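Local coordinates for protein putative antibiotic biosynthesis monooxygenase (Bordetella bronchiseptica, PDB 3GZ7) that is probably an antibiotic biosynthesis monooxygenase that forms a dimeric alpha-beta barrel, at residues Pro46-Ala51 / Tyr69-Asp74. Residues are numbered along the deposited sequence; the frame is centred on the assembly and turned at random. Where two conformers were deposited one is given.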
ATOM      1  N   PRO A  46      18.596  -2.146  -7.201  1.00 24.50           N
ATOM      2  CA  PRO A  46      19.047  -2.675  -8.512  1.00 23.55           C
ATOM      3  C   PRO A  46      18.872  -4.191  -8.764  1.00 24.63           C
ATOM      4  O   PRO A  46      18.692  -4.602  -9.915  1.00 28.63           O
ATOM      5  CB  PRO A  46      20.533  -2.313  -8.543  1.00 23.51           C
ATOM      6  CG  PRO A  46      20.646  -1.154  -7.648  1.00 27.26           C
ATOM      7  CD  PRO A  46      19.689  -1.422  -6.527  1.00 24.00           C
ATOM      8  N   LEU A  47      18.941  -5.006  -7.713  1.00 24.58           N
ATOM      9  CA  LEU A  47      18.534  -6.419  -7.771  1.00 23.29           C
ATOM     10  C   LEU A  47      17.138  -6.594  -8.277  1.00 25.51           C
ATOM     11  O   LEU A  47      16.869  -7.488  -9.098  1.00 30.17           O
ATOM     12  CB  LEU A  47      18.623  -7.104  -6.378  1.00 23.80           C
ATOM     13  CG  LEU A  47      20.023  -7.253  -5.779  1.00 23.71           C
ATOM     14  CD1 LEU A  47      20.052  -7.869  -4.337  1.00 21.39           C
ATOM     15  CD2 LEU A  47      20.895  -8.024  -6.756  1.00 27.11           C
ATOM     16  N   PHE A  48      16.219  -5.802  -7.738  1.00 25.39           N
ATOM     17  CA  PHE A  48      14.832  -5.837  -8.183  1.00 25.59           C
ATOM     18  C   PHE A  48      14.641  -5.264  -9.610  1.00 26.55           C
ATOM     19  O   PHE A  48      13.965  -5.871 -10.421  1.00 26.96           O
ATOM     20  CB  PHE A  48      13.920  -5.058  -7.219  1.00 25.63           C
ATOM     21  CG  PHE A  48      13.546  -5.810  -5.956  1.00 23.94           C
ATOM     22  CD1 PHE A  48      12.458  -6.670  -5.939  1.00 28.76           C
ATOM     23  CD2 PHE A  48      14.241  -5.612  -4.782  1.00 22.40           C
ATOM     24  CE1 PHE A  48      12.092  -7.339  -4.792  1.00 25.07           C
ATOM     25  CE2 PHE A  48      13.874  -6.289  -3.652  1.00 19.92           C
ATOM     26  CZ  PHE A  48      12.799  -7.150  -3.659  1.00 19.50           C
HETATM   27  N   MSE A  49      15.227  -4.091  -9.888  0.70 27.87           N
HETATM   28  CA  MSE A  49      15.063  -3.397 -11.194  0.70 28.12           C
HETATM   29  C   MSE A  49      15.488  -4.264 -12.343  0.70 25.06           C
HETATM   30  O   MSE A  49      14.850  -4.280 -13.396  0.70 29.14           O
HETATM   31  CB  MSE A  49      15.881  -2.080 -11.267  0.70 30.72           C
HETATM   32  CG  MSE A  49      15.486  -0.962 -10.270  0.70 35.43           C
HETATM   33 SE   MSE A  49      13.617  -0.386 -10.353  0.53 37.62          SE
HETATM   34  CE  MSE A  49      13.578   0.659 -12.037  0.70 22.03           C
ATOM     35  N   ARG A  50      16.576  -4.981 -12.154  1.00 24.92           N
ATOM     36  CA  ARG A  50      17.020  -5.970 -13.147  1.00 24.76           C
ATOM     37  C   ARG A  50      16.275  -7.343 -13.096  1.00 24.73           C
ATOM     38  O   ARG A  50      16.542  -8.198 -13.938  1.00 24.01           O
ATOM     39  CB  ARG A  50      18.536  -6.179 -13.069  1.00 21.24           C
ATOM     40  CG  ARG A  50      18.983  -7.175 -12.070  1.00 26.46           C
ATOM     41  CD  ARG A  50      20.446  -6.954 -11.779  1.00 27.09           C
ATOM     42  NE  ARG A  50      20.994  -7.961 -10.875  1.00 29.67           N
ATOM     43  CZ  ARG A  50      22.116  -7.796 -10.178  1.00 29.04           C
ATOM     44  NH1 ARG A  50      22.808  -6.675 -10.280  1.00 33.88           N
ATOM     45  NH2 ARG A  50      22.553  -8.751  -9.391  1.00 34.45           N
ATOM     46  N   ALA A  51      15.348  -7.559 -12.156  1.00 23.72           N
ATOM     47  CA  ALA A  51      14.567  -8.798 -12.142  1.00 20.26           C
ATOM     48  C   ALA A  51      13.641  -8.835 -13.347  1.00 19.73           C
ATOM     49  O   ALA A  51      13.157  -7.799 -13.808  1.00 20.55           O
ATOM     50  CB  ALA A  51      13.770  -8.926 -10.867  1.00 21.34           C
ATOM     51  N   TYR A  69       7.371  -0.741   7.643  1.00 16.89           N
ATOM     52  CA  TYR A  69       7.625  -0.278   6.316  1.00 15.84           C
ATOM     53  C   TYR A  69       6.793  -1.130   5.343  1.00 17.39           C
ATOM     54  O   TYR A  69       6.342  -2.245   5.684  1.00 13.82           O
ATOM     55  CB  TYR A  69       9.107  -0.433   5.952  1.00 16.28           C
ATOM     56  CG  TYR A  69      10.101   0.452   6.695  1.00 16.30           C
ATOM     57  CD1 TYR A  69      10.588   0.114   7.966  1.00 18.97           C
ATOM     58  CD2 TYR A  69      10.607   1.597   6.092  1.00 12.64           C
ATOM     59  CE1 TYR A  69      11.526   0.932   8.620  1.00 15.75           C
ATOM     60  CE2 TYR A  69      11.517   2.400   6.723  1.00 16.81           C
ATOM     61  CZ  TYR A  69      11.992   2.067   7.975  1.00 18.43           C
ATOM     62  OH  TYR A  69      12.922   2.909   8.540  1.00 17.42           O
ATOM     63  N   THR A  70       6.588  -0.587   4.135  1.00 15.74           N
ATOM     64  CA  THR A  70       5.914  -1.278   3.059  1.00 15.45           C
ATOM     65  C   THR A  70       6.804  -1.167   1.819  1.00 16.27           C
ATOM     66  O   THR A  70       7.061  -0.052   1.323  1.00 16.51           O
ATOM     67  CB  THR A  70       4.571  -0.649   2.718  1.00 17.78           C
ATOM     68  OG1 THR A  70       3.809  -0.471   3.900  1.00 17.87           O
ATOM     69  CG2 THR A  70       3.778  -1.481   1.728  1.00 12.08           C
ATOM     70  N   LEU A  71       7.262  -2.304   1.319  1.00 12.76           N
ATOM     71  CA  LEU A  71       7.907  -2.334  -0.005  1.00 13.79           C
ATOM     72  C   LEU A  71       6.828  -2.531  -1.051  1.00 12.54           C
ATOM     73  O   LEU A  71       6.055  -3.475  -0.925  1.00 10.00           O
ATOM     74  CB  LEU A  71       8.947  -3.436  -0.105  1.00  9.00           C
ATOM     75  CG  LEU A  71      10.006  -3.370  -1.214  1.00 15.58           C
ATOM     76  CD1 LEU A  71      11.102  -2.300  -0.878  1.00  2.46           C
ATOM     77  CD2 LEU A  71      10.638  -4.755  -1.422  1.00  9.81           C
ATOM     78  N   VAL A  72       6.800  -1.652  -2.067  1.00 11.25           N
ATOM     79  CA  VAL A  72       5.868  -1.766  -3.206  1.00 13.80           C
ATOM     80  C   VAL A  72       6.697  -1.987  -4.458  1.00 14.77           C
ATOM     81  O   VAL A  72       7.554  -1.163  -4.786  1.00 16.07           O
ATOM     82  CB  VAL A  72       4.956  -0.503  -3.315  1.00 13.19           C
ATOM     83  CG1 VAL A  72       3.951  -0.604  -4.489  1.00 17.27           C
ATOM     84  CG2 VAL A  72       4.252  -0.296  -1.971  1.00  9.14           C
ATOM     85  N   VAL A  73       6.503  -3.157  -5.097  1.00 16.22           N
ATOM     86  CA  VAL A  73       7.281  -3.581  -6.262  1.00 14.65           C
ATOM     87  C   VAL A  73       6.338  -3.773  -7.429  1.00 14.39           C
ATOM     88  O   VAL A  73       5.326  -4.441  -7.290  1.00 15.79           O
ATOM     89  CB  VAL A  73       8.072  -4.887  -6.001  1.00 13.43           C
ATOM     90  CG1 VAL A  73       8.961  -5.202  -7.165  1.00 10.15           C
ATOM     91  CG2 VAL A  73       8.901  -4.763  -4.730  1.00 10.64           C
ATOM     92  N   ASP A  74       6.668  -3.164  -8.573  1.00 15.23           N
ATOM     93  CA  ASP A  74       5.860  -3.287  -9.796  1.00 15.53           C
ATOM     94  C   ASP A  74       6.349  -4.461 -10.610  1.00 14.51           C
ATOM     95  O   ASP A  74       7.508  -4.512 -10.961  1.00 13.60           O
ATOM     96  CB  ASP A  74       5.903  -1.994 -10.611  1.00 17.47           C
ATOM     97  CG  ASP A  74       5.480  -0.790  -9.774  1.00 17.69           C
ATOM     98  OD1 ASP A  74       4.315  -0.679  -9.371  1.00 25.68           O
ATOM     99  OD2 ASP A  74       6.355   0.012  -9.438  1.00 36.39           O
TER
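Phe-48, in the last turn of helix 34-49, reaches across to Leu-71 and Val-73 of strand 68-75 and makes the whole contact from the helix side. Phe-48 CA lies 8.1 Å from Val-73 CA, and the ring spans this gap: CG sits anti to the carbonyl carbon (chi1 -79°), which carries the phenyl group out toward the sheet. The ring meets both partners obliquely. Near its root, Phe-48 CD1 lies 4.0 Å from Val-73 CG1. One carbon further out, Phe-48 CE1 is 4.1 Å from Val-73 CG2, so the two methyls of the valine, whose side chain runs at about a right angle to that of Phe-48, pack against the CD1-CE1 side of the ring. At the far end, Phe-48 CZ comes within 3.9 Å of Leu-71 CD2, the leucine arriving from the opposite direction. All three side chains are buried, and the contact is purely apolar. Just beyond Phe-48 the chain leaves the helix, and Ala-51 N hydrogen-bonds to Phe-48 O at 2.8 Å. The ring also stacks on Phe-85 and packs edge-to-face with Trp-94 of helix 89-98, while Val-57 of strand 54-62 touches both Phe-48 and Leu-71. A citrate, probably from the crystallisation liquor, lies close to the Leu-71 side chain. The contact thus joins the C-terminal end of helix 34-49 to the antiparallel sheet of this ferredoxin-like alpha-beta fold, where strand 68-75 runs between strands 54-62 and 21-28.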